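Local atomic coordinates of M157 (Murid herpesvirus 1, PDB entry 2NYK), a protein that serves as a mouse cytomegalovirus ligand for Ly49 natural killer cell receptors and is built on an MHC class I-like fold. Residues 202-207 against 241-246; 193-198 against 226-231; 178-183 against 263-268; 19-24 against 40-45; 60-65 against 165-170. The protein carries 1 engineered substitution. All coordinates share one frame; numbering follows the deposited sequence.

Contact 1 of 5, residues 202-207 against 241-246; sequences VPFTVE and CYVTSS
Val206 CG1 and Cys241 SG both stand anti to their own backbone N (chi1 -175° and 178°), and these branches meet across the strands at 3.5 Å. Phe204 CG takes the crowded position between its backbone N and carbonyl carbon (chi1 67°), on the face shared with Val206, Val243 and Ser245. Its CD1 touches Val243 CG1 at 4.1 Å, the two side chains crossing obliquely, while Val206 CG2 lies at the ring edge in plane. The backbones run antiparallel. Thr205 pairs with Thr244, and Glu207 with Tyr242, each through two hydrogen bonds; the Thr205 N to Thr244 O bond is 2.7 Å. Beyond the strand, Pro203 O takes the N-H of Ser246 at 3.0 Å and, weakly, its hydroxyl OG. On the other face the Thr205 and Thr244 side chains lie side by side, and a water bridges Thr244 OG1 (2.6 Å), Glu207 OE1 (2.9 Å) and Thr205 O. Glu207 O meets the Tyr242 ring at its edge. Phe204 and Val206 also pack on Val196 and Leu229, and Cys241 is disulfide-bonded to Cys194. This pairing of an outer strand with a cysteine-bearing strand, its apolar face turned to the opposing strands, is characteristic of an immunoglobulin-like β-sandwich, consistent with the α3-like domain of an MHC class I relative.

Contact 2 of 5, residues 193-198 against 226-231; sequences TCVVTS and CQILTV
Two antiparallel strands of what is probably the immunoglobulin-like, α3-like domain meet here: Cys194, Val196 and Ser198 pair with Val231, Leu229 and Gln227 as hydrogen-bonded pairs, each closed by two backbone bonds. The Val196 N to Leu229 O bond is 2.8 Å and almost straight at 178°. Side chains alternate. On the face turned into the sandwich, which strand 204-208 covers, Cys194 CB touches Val231 CG1 at 3.7 Å, because Val231 CG1 sits between its backbone N and carbonyl carbon (chi1 52°). The polar end of Gln227 turns to other parts of the chain: OE1 accepts from Arg45, and NE2 donates to the carbonyl oxygens of Ser200 and Val202. The other face is a row of branched side chains. Val195 and Thr230 lie side by side pointing the same way, as do Thr197 and Ile228. Thr193 CG2 reaches Thr230 CG2 at 3.7 Å, and Val195 CG1 presses on Ile228 CG2 at 3.5 Å.

Contact 3 of 5, residues 178-183 against 263-268; sequences NATEVE and RVPVNI. With NAG (2-acetamido-2-deoxy-beta-D-glucopyranose), chain B.
Val182 N gives the shortest polar bond, 2.8 Å to Arg263 O. The donor lies in the carbonyl plane, but the N-H is bent, at 131°. The return bond runs from Arg263 N to Val182 O at 2.9 Å, with the donor tilted from the carbonyl plane, and the two make one antiparallel hydrogen-bonded pair. Beyond it the chain leaves the strand pairing at Val264 and Pro265. Thr180 O is met instead by C-H groups: Val264 CA in a CA-H...O contact at 3.6 Å and Pro265 CD at 3.4 Å. In a domain consistent with an immunoglobulin-like fold, this joins strand 181-186, whose other neighbour is 192-198, to the late strand 262-267. Val182 CG2, anti to its carbonyl carbon, touches Pro265 CG at 3.8 Å, the two side chains crossing at a slant, and the patch is extended by Val243, Val253 and Cys194. The guanidinium of Arg263 leads off to Pro255 O through NH2, Glu181 makes a salt bridge with Lys262, and Thr180 OG1 bonds to Tyr176 O. At the start of 178-183, the CB of Asn178 points away from 263-268, while Asn178 O lies 3.9 Å from Val264 CG1. Asn178 ND2 is bonded covalently to C1 of an N-acetylglucosamine at 1.5 Å, the first sugar of an N-linked glycan.

Contact 4 of 5, residues 19-24 against 40-45; sequences FTFTME and SVDNGR
Phe21 and Asp42 meet at the root of the ring: Asp42 OD1 lies 3.3 Å from Phe21 CB, oblique to the ring. Met23 CE sits at the ring edge in plane, and the ring of Phe105, on the neighbouring strand, meets it with planes about 50° apart. The contact is the open end of the β-hairpin 21-30/35-41 in the MHC-like platform, below helix 157-173. Glu24 and Ser40 form a hydrogen-bonded pair, Met23 and Val41 a non-hydrogen-bonded one. At the next step Asp42 grips Thr22 twice. Its N gives a 2.7 Å bond to Thr22 O from well above the carbonyl plane, while its OD1 receives Thr22 N at 3.0 Å. Thus the carboxylate takes the place that a strand carbonyl would fill as 40-45 curls away, Asp42 and Asn43 both having left-handed backbone angles. Gly44 N returns to Val41 O at 3.1 Å. Glu24, bent at chi2 (75°), folds its carboxylate over this turn, and both oxygens receive weak bonds from Asn43 N, OE1 at 3.0 Å. Waters bridge the two segments: one donates to Thr20 O and Asp42 OD2, another lies between Glu24 O and Ser40 OG. A third donates to Gly44 O at 2.9 Å and, weakly, to Glu24 OE1.

Contact 5 of 5, residues 60-65 against 165-170; sequences CKICPD and RSTVQK
A type I β-turn from Cys60 to Cys63, closed by Cys63 N to Cys60 O at 2.8 Å, abuts helix 157-173, with Cys63 CA and Thr167 CA 5.7 Å apart. Thr167 OG1, anti to the carbonyl carbon (chi1 -62°), donates to Ile62 O at 2.7 Å, in the carbonyl plane and on a lone pair. Thr167 OG1 also lies 3.3 Å from Pro64 CD, the side chains slanting across each other. Thr167 CG2, a methyl anti to the backbone N, turns to the disulfide that ties the ends of the turn and comes 4.0 Å from Cys63 SG. One turn further on, Ile62 CD1 touches Lys170 CB at 3.9 Å, the side chains crossing at a slant. Lys170 NZ, its chain bent at chi4 (73°), donates to a water at 2.9 Å; that water makes a weak bond to Ile62 O, and NZ itself bonds weakly to Ser166 OG. The loop follows the short strand 58-59 and precedes helix 71-90, with Cys60 and Cys63 also packing on Val47 of strand 46-51 and Pro64 on Trp164, so the turn lies between the edge of the platform and the helix. At buried Thr167 the hydroxyl donates to the turn carbonyl while the methyl packs against the disulfide sulfur. The Lys170 ammonium, linked weakly through water, might slightly favour Ile62 O as an acceptor.

From the N terminus, contact 4 closes first, shutting the hairpin between 19-24 and 40-45. Contact 5 follows in series, a loop of about a hundred residues that brings 60-65 back to helix 157-173; it touches contact 4 through Phe19 and Asp42 against Arg165, Val168 and Gln169, so both belong to the MHC-like platform. Contact 3 then opens at 178-183 and closes only at 263-268, enclosing contacts 2 and 1. These two cross, since 202-207 starts before 226-231 has closed contact 2, and a disulfide joins them. The platform and the second domain touch where 40-45 meets 202-207 and 226-231.

Contact 1 of 5, residues 202-207 against 241-246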
# COMPACT_ATOMS: atom_id res chain seq x y z
N VAL A 202 0.81 2.94 -5.51
CA VAL A 202 1.05 4.33 -5.13
C VAL A 202 -0.30 5.06 -5.07
O VAL A 202 -1.10 4.97 -6.01
CB VAL A 202 2.04 5.02 -6.13
CG1 VAL A 202 2.07 6.50 -5.88
CG2 VAL A 202 3.46 4.43 -5.97
N PRO A 203 -0.58 5.75 -3.95
CA PRO A 203 -1.82 6.50 -3.89
C PRO A 203 -1.93 7.66 -4.88
O PRO A 203 -0.94 8.28 -5.27
CB PRO A 203 -1.87 6.97 -2.43
CG PRO A 203 -1.05 5.97 -1.69
CD PRO A 203 0.10 5.75 -2.64
N PHE A 204 -3.15 7.92 -5.33
CA PHE A 204 -3.38 9.06 -6.23
C PHE A 204 -4.82 9.51 -6.12
O PHE A 204 -5.65 8.76 -5.59
CB PHE A 204 -3.02 8.69 -7.69
CG PHE A 204 -3.93 7.65 -8.30
CD1 PHE A 204 -5.08 8.04 -8.99
CD2 PHE A 204 -3.64 6.29 -8.17
CE1 PHE A 204 -5.94 7.07 -9.53
CE2 PHE A 204 -4.50 5.31 -8.72
CZ PHE A 204 -5.62 5.68 -9.40
N THR A 205 -5.13 10.72 -6.60
CA THR A 205 -6.52 11.20 -6.55
C THR A 205 -6.98 11.63 -7.94
O THR A 205 -6.16 11.98 -8.79
CB THR A 205 -6.72 12.38 -5.55
OG1 THR A 205 -5.98 13.52 -6.01
CG2 THR A 205 -6.27 12.02 -4.17
N VAL A 206 -8.29 11.56 -8.16
CA VAL A 206 -8.89 11.92 -9.44
C VAL A 206 -9.96 12.99 -9.18
O VAL A 206 -10.84 12.82 -8.30
CB VAL A 206 -9.54 10.71 -10.14
CG1 VAL A 206 -10.06 11.09 -11.53
CG2 VAL A 206 -8.54 9.59 -10.26
N GLU A 207 -9.85 14.09 -9.90
CA GLU A 207 -10.76 15.23 -9.74
C GLU A 207 -11.21 15.74 -11.10
O GLU A 207 -10.39 15.88 -12.02
CB GLU A 207 -10.06 16.37 -8.99
CG GLU A 207 -9.58 15.98 -7.60
CD GLU A 207 -8.59 16.98 -7.03
OE1 GLU A 207 -7.71 17.46 -7.80
OE2 GLU A 207 -8.68 17.26 -5.81
N CYS A 241 -10.26 16.19 -16.59
CA CYS A 241 -10.09 15.21 -15.51
C CYS A 241 -8.62 15.27 -15.10
O CYS A 241 -7.73 15.07 -15.91
CB CYS A 241 -10.46 13.80 -15.97
SG CYS A 241 -10.20 12.53 -14.70
N TYR A 242 -8.40 15.60 -13.83
CA TYR A 242 -7.07 15.72 -13.26
C TYR A 242 -6.70 14.47 -12.46
O TYR A 242 -7.53 13.89 -11.75
CB TYR A 242 -6.98 16.95 -12.35
CG TYR A 242 -7.21 18.26 -13.07
CD1 TYR A 242 -8.50 18.72 -13.32
CD2 TYR A 242 -6.13 19.04 -13.49
CE1 TYR A 242 -8.73 19.93 -13.98
CE2 TYR A 242 -6.34 20.26 -14.16
CZ TYR A 242 -7.65 20.69 -14.40
OH TYR A 242 -7.88 21.87 -15.05
N VAL A 243 -5.44 14.08 -12.59
CA VAL A 243 -4.91 12.97 -11.84
C VAL A 243 -3.69 13.45 -11.09
O VAL A 243 -2.73 13.87 -11.70
CB VAL A 243 -4.51 11.81 -12.76
CG1 VAL A 243 -3.98 10.66 -11.93
CG2 VAL A 243 -5.69 11.38 -13.64
N THR A 244 -3.74 13.34 -9.77
CA THR A 244 -2.63 13.79 -8.94
C THR A 244 -2.08 12.60 -8.17
O THR A 244 -2.81 11.93 -7.44
CB THR A 244 -3.07 14.92 -7.95
OG1 THR A 244 -3.81 15.92 -8.67
CG2 THR A 244 -1.86 15.56 -7.27
N SER A 245 -0.79 12.37 -8.35
CA SER A 245 -0.08 11.25 -7.75
C SER A 245 0.76 11.62 -6.52
O SER A 245 1.45 12.65 -6.51
CB SER A 245 0.82 10.61 -8.80
OG SER A 245 1.60 9.58 -8.22
N SER A 246 0.71 10.76 -5.50
CA SER A 246 1.58 10.86 -4.31
C SER A 246 3.06 10.88 -4.70
O SER A 246 3.91 11.37 -3.96
CB SER A 246 1.33 9.68 -3.38
OG SER A 246 0.10 9.88 -2.69
O HOH W 1 -6.32 15.14 -8.92

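Contact 2 of 5, residues 193-198 against 226-231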
# COMPACT_ATOMS: atom_id res chain seq x y z
N THR A 193 -17.89 10.98 -16.76
CA THR A 193 -17.19 9.98 -15.95
C THR A 193 -15.70 10.00 -16.24
O THR A 193 -15.27 10.20 -17.39
CB THR A 193 -17.72 8.55 -16.22
OG1 THR A 193 -19.16 8.58 -16.23
CG2 THR A 193 -17.26 7.59 -15.12
N CYS A 194 -14.91 9.80 -15.20
CA CYS A 194 -13.47 9.63 -15.36
C CYS A 194 -13.00 8.43 -14.54
O CYS A 194 -13.09 8.44 -13.31
CB CYS A 194 -12.73 10.90 -14.95
SG CYS A 194 -11.01 10.86 -15.46
N VAL A 195 -12.54 7.40 -15.24
CA VAL A 195 -12.06 6.18 -14.62
C VAL A 195 -10.55 6.11 -14.82
O VAL A 195 -10.07 6.03 -15.96
CB VAL A 195 -12.72 4.91 -15.23
CG1 VAL A 195 -12.18 3.66 -14.55
CG2 VAL A 195 -14.25 4.99 -15.14
N VAL A 196 -9.81 6.14 -13.71
CA VAL A 196 -8.35 6.05 -13.77
C VAL A 196 -7.86 4.71 -13.21
O VAL A 196 -8.20 4.36 -12.10
CB VAL A 196 -7.71 7.24 -13.00
CG1 VAL A 196 -6.19 7.16 -13.01
CG2 VAL A 196 -8.17 8.55 -13.63
N THR A 197 -7.08 3.98 -14.03
CA THR A 197 -6.53 2.67 -13.72
C THR A 197 -5.02 2.72 -13.57
O THR A 197 -4.29 3.27 -14.43
CB THR A 197 -6.90 1.64 -14.85
OG1 THR A 197 -8.31 1.64 -15.04
CG2 THR A 197 -6.45 0.23 -14.47
N SER A 198 -4.53 2.16 -12.47
CA SER A 198 -3.11 2.10 -12.20
C SER A 198 -2.75 0.73 -11.72
O SER A 198 -3.47 0.12 -10.93
CB SER A 198 -2.75 3.14 -11.13
OG SER A 198 -1.39 3.03 -10.76
N CYS A 226 -4.08 -3.73 -8.67
CA CYS A 226 -4.38 -2.47 -9.33
C CYS A 226 -5.38 -1.59 -8.59
O CYS A 226 -6.05 -2.03 -7.68
CB CYS A 226 -4.89 -2.71 -10.76
SG CYS A 226 -6.52 -3.42 -10.83
N GLN A 227 -5.45 -0.34 -8.99
CA GLN A 227 -6.40 0.58 -8.38
C GLN A 227 -7.24 1.17 -9.48
O GLN A 227 -6.73 1.56 -10.53
CB GLN A 227 -5.68 1.71 -7.69
CG GLN A 227 -4.64 1.32 -6.65
CD GLN A 227 -4.05 2.55 -6.05
OE1 GLN A 227 -4.74 3.35 -5.41
NE2 GLN A 227 -2.77 2.77 -6.33
N ILE A 228 -8.54 1.23 -9.24
CA ILE A 228 -9.44 1.83 -10.20
C ILE A 228 -10.24 2.88 -9.46
O ILE A 228 -11.08 2.57 -8.60
CB ILE A 228 -10.33 0.78 -10.91
CG1 ILE A 228 -9.46 -0.29 -11.60
CG2 ILE A 228 -11.30 1.49 -11.89
CD1 ILE A 228 -10.24 -1.40 -12.29
N LEU A 229 -9.96 4.14 -9.80
CA LEU A 229 -10.66 5.26 -9.18
C LEU A 229 -11.57 5.94 -10.20
O LEU A 229 -11.12 6.37 -11.27
CB LEU A 229 -9.67 6.26 -8.56
CG LEU A 229 -9.13 5.97 -7.15
CD1 LEU A 229 -8.33 4.64 -7.01
CD2 LEU A 229 -8.27 7.16 -6.71
N THR A 230 -12.86 5.99 -9.86
CA THR A 230 -13.88 6.52 -10.76
C THR A 230 -14.53 7.74 -10.11
O THR A 230 -14.87 7.71 -8.93
CB THR A 230 -14.98 5.47 -11.03
OG1 THR A 230 -14.40 4.25 -11.53
CG2 THR A 230 -16.04 5.99 -12.02
N VAL A 231 -14.67 8.82 -10.87
CA VAL A 231 -15.36 10.03 -10.44
C VAL A 231 -16.42 10.36 -11.49
O VAL A 231 -16.10 10.58 -12.68
CB VAL A 231 -14.41 11.24 -10.20
CG1 VAL A 231 -13.53 11.48 -11.38
CG2 VAL A 231 -15.21 12.52 -9.92

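Contact 3 of 5, residues 178-183 against 263-268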
# COMPACT_ATOMS: atom_id res chain seq x y z
N ASN A 178 2.74 8.19 -17.55
CA ASN A 178 2.61 7.48 -18.82
C ASN A 178 2.27 5.98 -18.68
O ASN A 178 2.19 5.29 -19.68
CB ASN A 178 3.85 7.68 -19.71
CG ASN A 178 5.15 7.25 -19.03
OD1 ASN A 178 5.15 6.63 -17.96
ND2 ASN A 178 6.28 7.59 -19.68
N ALA A 179 2.07 5.51 -17.45
CA ALA A 179 1.64 4.12 -17.18
C ALA A 179 0.23 4.13 -16.61
O ALA A 179 -0.36 3.09 -16.29
CB ALA A 179 2.62 3.44 -16.22
N THR A 180 -0.34 5.33 -16.55
CA THR A 180 -1.66 5.56 -15.97
C THR A 180 -2.73 5.65 -17.07
O THR A 180 -2.58 6.43 -18.02
CB THR A 180 -1.65 6.85 -15.11
OG1 THR A 180 -0.57 6.77 -14.17
CG2 THR A 180 -2.97 7.02 -14.38
N GLU A 181 -3.77 4.83 -16.99
CA GLU A 181 -4.79 4.82 -18.04
C GLU A 181 -6.01 5.59 -17.58
O GLU A 181 -6.36 5.48 -16.42
CB GLU A 181 -5.15 3.39 -18.42
CG GLU A 181 -3.92 2.57 -18.86
CD GLU A 181 -4.19 1.08 -18.96
OE1 GLU A 181 -5.12 0.57 -18.30
OE2 GLU A 181 -3.46 0.42 -19.74
N VAL A 182 -6.62 6.37 -18.48
CA VAL A 182 -7.75 7.26 -18.15
C VAL A 182 -8.86 7.22 -19.20
O VAL A 182 -8.64 7.48 -20.38
CB VAL A 182 -7.26 8.72 -17.93
CG1 VAL A 182 -8.42 9.64 -17.54
CG2 VAL A 182 -6.19 8.75 -16.85
N GLU A 183 -10.06 6.84 -18.76
CA GLU A 183 -11.26 6.83 -19.58
C GLU A 183 -12.13 8.00 -19.14
O GLU A 183 -12.77 7.94 -18.07
CB GLU A 183 -12.01 5.50 -19.40
CG GLU A 183 -11.18 4.29 -19.83
CD GLU A 183 -11.71 2.98 -19.29
OE1 GLU A 183 -11.65 2.74 -18.07
OE2 GLU A 183 -12.16 2.15 -20.11
N ARG A 263 -6.71 6.74 -22.39
CA ARG A 263 -5.68 7.72 -22.73
C ARG A 263 -4.74 7.94 -21.53
O ARG A 263 -5.06 7.53 -20.43
CB ARG A 263 -6.37 9.04 -23.13
CG ARG A 263 -7.61 8.81 -23.99
CD ARG A 263 -7.89 9.92 -24.98
NE ARG A 263 -8.07 11.24 -24.39
CZ ARG A 263 -9.23 11.75 -23.97
NH1 ARG A 263 -10.36 11.03 -24.02
NH2 ARG A 263 -9.27 12.98 -23.49
N VAL A 264 -3.59 8.57 -21.74
CA VAL A 264 -2.67 8.87 -20.63
C VAL A 264 -2.77 10.36 -20.24
O VAL A 264 -2.95 11.22 -21.11
CB VAL A 264 -1.19 8.49 -20.95
CG1 VAL A 264 -1.04 6.97 -21.19
CG2 VAL A 264 -0.65 9.28 -22.11
N PRO A 265 -2.65 10.67 -18.93
CA PRO A 265 -2.64 12.10 -18.57
C PRO A 265 -1.47 12.86 -19.19
O PRO A 265 -0.40 12.28 -19.41
CB PRO A 265 -2.51 12.09 -17.04
CG PRO A 265 -2.96 10.70 -16.61
CD PRO A 265 -2.52 9.80 -17.75
N VAL A 266 -1.71 14.13 -19.50
CA VAL A 266 -0.69 15.05 -20.03
C VAL A 266 -0.25 15.96 -18.88
O VAL A 266 -1.07 16.39 -18.08
CB VAL A 266 -1.28 15.92 -21.19
CG1 VAL A 266 -0.27 16.94 -21.68
CG2 VAL A 266 -1.75 15.03 -22.33
N ASN A 267 1.06 16.23 -18.80
CA ASN A 267 1.60 17.01 -17.71
C ASN A 267 1.00 18.42 -17.69
O ASN A 267 1.24 19.21 -18.60
CB ASN A 267 3.13 17.08 -17.78
CG ASN A 267 3.78 17.51 -16.46
OD1 ASN A 267 5.00 17.61 -16.38
ND2 ASN A 267 2.96 17.75 -15.43
N ILE A 268 0.18 18.69 -16.67
CA ILE A 268 -0.50 19.99 -16.53
C ILE A 268 -1.07 20.21 -15.13
O ILE A 268 -0.52 20.99 -14.34
CB ILE A 268 -1.58 20.16 -17.60
C1 NAG B . 7.52 7.45 -18.92
C2 NAG B . 8.57 7.14 -20.00
C3 NAG B . 9.99 7.18 -19.42
C4 NAG B . 10.26 8.50 -18.67
C5 NAG B . 9.11 8.78 -17.69
C6 NAG B . 9.22 10.16 -17.05
C7 NAG B . 7.87 5.80 -21.91
C8 NAG B . 7.27 4.49 -22.32
N2 NAG B . 8.35 5.86 -20.66
O3 NAG B . 10.95 6.99 -20.44
O4 NAG B . 11.50 8.38 -17.99
O5 NAG B . 7.85 8.70 -18.35
O6 NAG B . 7.97 10.44 -16.46
O7 NAG B . 7.90 6.75 -22.71

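Contact 4 of 5, residues 19-24 against 40-45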
# COMPACT_ATOMS: atom_id res chain seq x y z
N PHE A 19 19.33 0.92 -2.59
CA PHE A 19 17.93 1.24 -2.80
C PHE A 19 17.14 1.43 -1.50
O PHE A 19 17.01 0.50 -0.70
CB PHE A 19 17.26 0.18 -3.68
CG PHE A 19 15.86 0.51 -4.06
CD1 PHE A 19 15.57 1.63 -4.84
CD2 PHE A 19 14.81 -0.28 -3.61
CE1 PHE A 19 14.25 1.95 -5.19
CE2 PHE A 19 13.50 0.02 -3.94
CZ PHE A 19 13.22 1.13 -4.73
N THR A 20 16.63 2.65 -1.30
CA THR A 20 15.86 3.02 -0.12
C THR A 20 14.35 2.88 -0.36
O THR A 20 13.84 3.22 -1.44
CB THR A 20 16.21 4.47 0.34
OG1 THR A 20 17.59 4.51 0.73
CG2 THR A 20 15.35 4.92 1.53
N PHE A 21 13.65 2.35 0.64
CA PHE A 21 12.19 2.18 0.58
C PHE A 21 11.63 1.83 1.94
O PHE A 21 12.37 1.54 2.86
CB PHE A 21 11.78 1.15 -0.48
CG PHE A 21 12.09 -0.31 -0.12
CD1 PHE A 21 11.11 -1.11 0.45
CD2 PHE A 21 13.33 -0.87 -0.42
CE1 PHE A 21 11.38 -2.45 0.78
CE2 PHE A 21 13.61 -2.21 -0.14
CZ PHE A 21 12.63 -3.02 0.47
N THR A 22 10.31 1.88 2.07
CA THR A 22 9.63 1.58 3.32
C THR A 22 8.71 0.39 3.11
O THR A 22 8.26 0.12 1.97
CB THR A 22 8.80 2.81 3.85
OG1 THR A 22 7.62 2.97 3.06
CG2 THR A 22 9.63 4.11 3.79
N MET A 23 8.46 -0.33 4.19
CA MET A 23 7.53 -1.43 4.22
C MET A 23 6.68 -1.26 5.46
O MET A 23 7.20 -0.89 6.54
CB MET A 23 8.26 -2.78 4.22
CG MET A 23 7.34 -3.99 4.03
SD MET A 23 8.22 -5.52 3.47
CE MET A 23 9.60 -4.80 2.60
N GLU A 24 5.37 -1.50 5.31
CA GLU A 24 4.44 -1.33 6.42
C GLU A 24 3.79 -2.66 6.64
O GLU A 24 3.16 -3.21 5.73
CB GLU A 24 3.41 -0.26 6.09
CG GLU A 24 4.01 1.18 5.79
CD GLU A 24 4.68 1.33 4.42
OE1 GLU A 24 4.17 0.81 3.41
OE2 GLU A 24 5.75 1.96 4.34
N SER A 40 2.44 -3.53 2.84
CA SER A 40 2.42 -2.46 1.86
C SER A 40 3.87 -2.01 1.74
O SER A 40 4.70 -2.33 2.61
CB SER A 40 1.58 -1.28 2.39
OG SER A 40 0.35 -1.78 2.93
N VAL A 41 4.18 -1.27 0.68
CA VAL A 41 5.52 -0.76 0.52
C VAL A 41 5.40 0.69 0.14
O VAL A 41 4.42 1.07 -0.50
CB VAL A 41 6.34 -1.50 -0.57
CG1 VAL A 41 6.49 -2.99 -0.23
CG2 VAL A 41 5.69 -1.31 -1.94
N ASP A 42 6.39 1.46 0.54
CA ASP A 42 6.48 2.89 0.24
C ASP A 42 5.23 3.67 0.61
O ASP A 42 4.81 4.58 -0.11
CB ASP A 42 6.88 3.11 -1.22
CG ASP A 42 8.36 2.95 -1.41
OD1 ASP A 42 9.06 2.98 -0.38
OD2 ASP A 42 8.84 2.79 -2.55
N ASN A 43 4.66 3.30 1.76
CA ASN A 43 3.44 3.93 2.29
C ASN A 43 2.27 3.96 1.29
O ASN A 43 1.47 4.89 1.27
CB ASN A 43 3.78 5.33 2.84
CG ASN A 43 2.75 5.84 3.83
OD1 ASN A 43 2.16 5.08 4.62
ND2 ASN A 43 2.52 7.14 3.79
N GLY A 44 2.16 2.91 0.45
CA GLY A 44 1.09 2.83 -0.54
C GLY A 44 0.03 1.84 -0.11
O GLY A 44 -0.03 1.48 1.06
N ARG A 45 -0.78 1.38 -1.05
CA ARG A 45 -1.82 0.39 -0.73
C ARG A 45 -1.16 -0.96 -0.49
O ARG A 45 -0.03 -1.17 -0.88
CB ARG A 45 -2.81 0.24 -1.91
CG ARG A 45 -3.10 1.53 -2.69
CD ARG A 45 -3.89 2.59 -1.91
NE ARG A 45 -5.18 2.09 -1.41
CZ ARG A 45 -6.34 2.08 -2.08
NH1 ARG A 45 -6.46 2.55 -3.34
NH2 ARG A 45 -7.42 1.59 -1.48
O HOH W 2 11.60 3.72 -2.72
O HOH W 3 0.13 -3.03 5.43
O HOH W 4 1.00 1.71 3.75

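Contact 5 of 5, residues 60-65 against 165-170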
# COMPACT_ATOMS: atom_id res chain seq x y z
N CYS A 60 0.41 -9.62 -4.84
CA CYS A 60 0.53 -8.91 -6.11
C CYS A 60 1.37 -9.71 -7.12
O CYS A 60 2.36 -10.33 -6.74
CB CYS A 60 1.05 -7.48 -5.92
SG CYS A 60 2.82 -7.19 -6.10
N LYS A 61 0.97 -9.68 -8.38
CA LYS A 61 1.62 -10.48 -9.43
C LYS A 61 3.11 -10.23 -9.56
O LYS A 61 3.82 -11.12 -10.00
CB LYS A 61 0.94 -10.26 -10.80
CG LYS A 61 -0.54 -10.64 -10.83
CD LYS A 61 -0.79 -12.11 -10.53
CE LYS A 61 -2.28 -12.46 -10.53
NZ LYS A 61 -3.01 -11.92 -11.74
N ILE A 62 3.57 -9.02 -9.25
CA ILE A 62 5.00 -8.73 -9.36
C ILE A 62 5.69 -8.80 -8.00
O ILE A 62 6.84 -8.36 -7.85
CB ILE A 62 5.28 -7.35 -10.04
CG1 ILE A 62 4.64 -6.21 -9.22
CG2 ILE A 62 4.78 -7.35 -11.50
CD1 ILE A 62 4.93 -4.82 -9.78
N CYS A 63 4.97 -9.31 -7.01
CA CYS A 63 5.50 -9.49 -5.65
C CYS A 63 6.26 -10.82 -5.54
O CYS A 63 5.96 -11.76 -6.26
CB CYS A 63 4.36 -9.45 -4.61
SG CYS A 63 3.70 -7.79 -4.32
N PRO A 64 7.25 -10.88 -4.62
CA PRO A 64 7.90 -12.17 -4.40
C PRO A 64 6.91 -13.12 -3.72
O PRO A 64 5.94 -12.68 -3.11
CB PRO A 64 9.05 -11.81 -3.45
CG PRO A 64 8.58 -10.61 -2.72
CD PRO A 64 7.84 -9.82 -3.78
N ASP A 65 7.13 -14.42 -3.85
CA ASP A 65 6.24 -15.34 -3.14
C ASP A 65 6.51 -15.22 -1.65
O ASP A 65 7.65 -15.08 -1.23
CB ASP A 65 6.43 -16.78 -3.60
CG ASP A 65 5.47 -17.74 -2.90
OD1 ASP A 65 4.24 -17.51 -3.01
OD2 ASP A 65 5.94 -18.68 -2.23
N ARG A 165 13.29 -5.45 -3.46
CA ARG A 165 13.80 -4.32 -4.23
C ARG A 165 13.20 -4.22 -5.64
O ARG A 165 12.68 -3.20 -6.01
CB ARG A 165 15.33 -4.35 -4.33
CG ARG A 165 15.84 -3.32 -5.30
CD ARG A 165 17.34 -3.10 -5.17
NE ARG A 165 18.13 -4.27 -5.53
CZ ARG A 165 18.39 -4.67 -6.78
NH1 ARG A 165 17.90 -4.00 -7.82
NH2 ARG A 165 19.17 -5.73 -6.99
N SER A 166 13.31 -5.29 -6.43
CA SER A 166 12.81 -5.30 -7.79
C SER A 166 11.30 -4.96 -7.84
O SER A 166 10.87 -4.20 -8.69
CB SER A 166 13.07 -6.66 -8.43
OG SER A 166 12.46 -6.74 -9.71
N THR A 167 10.53 -5.55 -6.94
CA THR A 167 9.08 -5.28 -6.85
C THR A 167 8.82 -3.80 -6.60
O THR A 167 8.01 -3.20 -7.28
CB THR A 167 8.43 -6.14 -5.73
OG1 THR A 167 8.61 -7.51 -6.06
CG2 THR A 167 6.92 -5.83 -5.60
N VAL A 168 9.55 -3.20 -5.67
CA VAL A 168 9.32 -1.81 -5.30
C VAL A 168 9.72 -0.83 -6.41
O VAL A 168 9.07 0.18 -6.61
CB VAL A 168 10.07 -1.47 -4.01
CG1 VAL A 168 9.93 0.02 -3.70
CG2 VAL A 168 9.54 -2.31 -2.85
N GLN A 169 10.81 -1.12 -7.11
CA GLN A 169 11.23 -0.30 -8.24
C GLN A 169 10.17 -0.35 -9.35
O GLN A 169 9.81 0.68 -9.92
CB GLN A 169 12.63 -0.74 -8.75
CG GLN A 169 13.71 -0.67 -7.64
CD GLN A 169 15.14 -0.99 -8.11
OE1 GLN A 169 15.43 -2.10 -8.55
NE2 GLN A 169 16.04 -0.01 -7.98
N LYS A 170 9.65 -1.53 -9.64
CA LYS A 170 8.59 -1.67 -10.66
C LYS A 170 7.32 -0.92 -10.27
O LYS A 170 6.73 -0.22 -11.10
CB LYS A 170 8.23 -3.14 -10.88
CG LYS A 170 9.31 -3.95 -11.53
CD LYS A 170 8.75 -5.31 -11.94
CE LYS A 170 9.73 -6.09 -12.81
NZ LYS A 170 10.90 -6.63 -12.05
O HOH W 5 9.36 -8.05 -10.09